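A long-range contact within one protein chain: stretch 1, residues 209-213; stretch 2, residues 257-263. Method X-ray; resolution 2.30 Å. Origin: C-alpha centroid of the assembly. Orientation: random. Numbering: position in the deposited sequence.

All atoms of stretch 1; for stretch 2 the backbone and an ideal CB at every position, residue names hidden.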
# COMPACT_ATOMS: atom_id res chain seq x y z
N ARG A 209 16.61 15.29 -17.37
CA ARG A 209 15.38 14.58 -17.05
C ARG A 209 15.36 13.21 -17.73
O ARG A 209 15.35 12.17 -17.06
CB ARG A 209 14.15 15.40 -17.45
CG ARG A 209 12.85 14.79 -16.94
CD ARG A 209 11.63 15.62 -17.30
NE ARG A 209 11.61 16.91 -16.63
CZ ARG A 209 11.00 17.15 -15.47
NH1 ARG A 209 10.37 16.16 -14.83
NH2 ARG A 209 11.04 18.36 -14.94
N PHE A 210 15.37 13.20 -19.06
CA PHE A 210 15.66 12.01 -19.84
C PHE A 210 16.04 12.45 -21.25
O PHE A 210 16.02 13.64 -21.57
CB PHE A 210 14.49 11.02 -19.85
CG PHE A 210 13.14 11.63 -20.17
CD1 PHE A 210 12.05 11.41 -19.36
CD2 PHE A 210 12.98 12.42 -21.30
CE1 PHE A 210 10.82 11.97 -19.65
CE2 PHE A 210 11.75 12.98 -21.60
CZ PHE A 210 10.67 12.75 -20.77
N ALA A 211 16.40 11.48 -22.08
CA ALA A 211 16.86 11.79 -23.43
C ALA A 211 15.81 12.48 -24.30
O ALA A 211 16.19 13.40 -25.05
CB ALA A 211 17.38 10.52 -24.10
N PRO A 212 14.52 12.12 -24.26
CA PRO A 212 13.54 12.84 -25.10
C PRO A 212 13.56 14.35 -24.93
O PRO A 212 13.40 15.06 -25.93
CB PRO A 212 12.21 12.24 -24.64
CG PRO A 212 12.54 10.84 -24.30
CD PRO A 212 13.94 10.86 -23.73
N THR A 213 13.77 14.87 -23.72
CA THR A 213 13.67 16.30 -23.49
C THR A 213 15.03 16.99 -23.51
O THR A 213 15.14 18.13 -23.07
CB THR A 213 12.96 16.59 -22.17
OG1 THR A 213 13.48 15.75 -21.14
CG2 THR A 213 11.45 16.38 -22.31
N UNK A 257 20.02 2.03 -28.97
CA UNK A 257 19.02 1.96 -27.93
C UNK A 257 19.12 3.10 -26.93
O UNK A 257 19.88 4.06 -27.10
CB UNK A 257 19.13 0.62 -27.20
N UNK A 258 18.33 2.97 -25.87
CA UNK A 258 18.16 4.04 -24.89
C UNK A 258 19.43 4.26 -24.07
O UNK A 258 19.97 5.37 -24.01
CB UNK A 258 16.99 3.72 -23.96
N UNK A 259 19.91 3.20 -23.40
CA UNK A 259 21.08 3.36 -22.54
C UNK A 259 22.31 3.80 -23.32
O UNK A 259 23.18 4.49 -22.78
CB UNK A 259 21.38 2.05 -21.81
N UNK A 260 22.40 3.42 -24.60
CA UNK A 260 23.58 3.78 -25.38
C UNK A 260 23.65 5.27 -25.67
O UNK A 260 24.74 5.80 -25.88
CB UNK A 260 23.60 3.00 -26.70
N UNK A 261 22.51 5.97 -25.66
CA UNK A 261 22.55 7.43 -25.78
C UNK A 261 23.32 8.03 -24.61
O UNK A 261 24.19 8.89 -24.79
CB UNK A 261 21.14 8.01 -25.84
N UNK A 262 23.01 7.58 -23.39
CA UNK A 262 23.72 8.08 -22.22
C UNK A 262 25.17 7.62 -22.23
O UNK A 262 26.08 8.39 -21.87
CB UNK A 262 23.03 7.62 -20.94
N UNK A 263 25.42 6.38 -22.67
CA UNK A 263 26.76 5.82 -22.65
C UNK A 263 27.69 6.56 -23.61
O UNK A 263 28.85 6.84 -23.26
CB UNK A 263 26.71 4.33 -23.00

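Position 257 lies beyond the reach of stretch 1, so the contact sets no demand there. Its backbone does: a phi of 106° is comfortable for glycine and strained for most other residues. The deposited residue is Gly257, which leads into the helix without touching stretch 1.

At position 258 the CA-to-CB bond points sideways, and nothing of stretch 1 comes within 5.5 Å of the ideal CB. A short side chain would therefore stop before reaching Phe210, Ala211 or Pro212, whereas a long or aromatic one could bridge the gap; the surface offered is largely apolar, and methionine, phenylalanine, tyrosine or a long aliphatic chain would all be plausible. The residue is Tyr258. With chi1 in the t well (-158°), its ring extends to stretch 1, where Tyr258 CE1 lies 3.9 Å from Ala211 CB. The hydroxyl goes further, bringing Tyr258 OH to 3.3 Å from Phe210 CB and 3.8 Å from Pro212 CD. These neighbours are carbon atoms and supply no polar partner; the OH is hydrogen-bonded elsewhere in the structure.

Positions 259 and 260 are out of reach, and stretch 1 does not discriminate among side chains there. They are Leu259 and Asp260, and neither makes a contact across the stretches.

Position 261 points toward stretch 1, and its ideal CB stands 4.8 Å from Ala211 CB. An apolar side chain of modest size fits such an approach to a methyl group: alanine, valine, isoleucine or leucine could be considered. Val261 occupies it, in the t rotamer, and Val261 CG1 reaches to 4.4 Å from Ala211 CB, a loose apolar contact.

At position 262 the bond again runs sideways and the ideal CB has no neighbour within 5.5 Å, so a contact requires length. Stretch 1 offers the backbone N of Ala211 as a donor, which favours a very long side chain ending in an acceptor. The ideal CB of 262 stands 7.8 Å from Ala211 N, too far for glutamine or glutamate; a tyrosine, with its hydroxyl at the end of a rigid ring, suits best, while other large side chains could fill the gap without the polar contact. Tyr262, with chi1 at -63° (m), carries its ring across the gap. Ala211 N donates a weak hydrogen bond to Tyr262 OH at 3.1 Å, its 129° angle well short of linear. Tyr262 OH also packs 3.4 Å from Phe210 CA, while Tyr262 CZ lies 4.3 Å from Ala211 CB.

Position 263 is out of reach and unconstrained by stretch 1. His263 makes no contact with it.

Stretch 2, residues 257-263: GYLDVYH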
# COMPACT_ATOMS: atom_id res chain seq x y z
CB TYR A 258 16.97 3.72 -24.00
CG TYR A 258 16.32 4.90 -23.29
CD1 TYR A 258 17.00 6.09 -23.09
CD2 TYR A 258 15.03 4.79 -22.78
CE1 TYR A 258 16.40 7.15 -22.43
CE2 TYR A 258 14.42 5.84 -22.12
CZ TYR A 258 15.11 7.02 -21.94
OH TYR A 258 14.50 8.06 -21.28
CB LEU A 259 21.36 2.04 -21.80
CG LEU A 259 22.65 1.97 -20.96
CD1 LEU A 259 22.68 3.04 -19.88
CD2 LEU A 259 22.84 0.59 -20.36
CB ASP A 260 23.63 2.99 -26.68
CG ASP A 260 24.94 3.18 -27.42
OD1 ASP A 260 25.95 2.55 -27.03
OD2 ASP A 260 24.97 3.97 -28.40
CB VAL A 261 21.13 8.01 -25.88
CG1 VAL A 261 21.20 9.51 -26.13
CG2 VAL A 261 20.35 7.31 -26.98
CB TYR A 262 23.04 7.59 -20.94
CG TYR A 262 21.63 8.08 -20.75
CD1 TYR A 262 21.32 9.43 -20.85
CD2 TYR A 262 20.61 7.19 -20.47
CE1 TYR A 262 20.02 9.88 -20.67
CE2 TYR A 262 19.31 7.62 -20.29
CZ TYR A 262 19.02 8.96 -20.39
OH TYR A 262 17.72 9.38 -20.22
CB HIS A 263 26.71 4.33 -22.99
CG HIS A 263 28.04 3.65 -22.96
ND1 HIS A 263 28.76 3.47 -21.80
CD2 HIS A 263 28.78 3.09 -23.95
CE1 HIS A 263 29.89 2.83 -22.07
NE2 HIS A 263 29.92 2.59 -23.37
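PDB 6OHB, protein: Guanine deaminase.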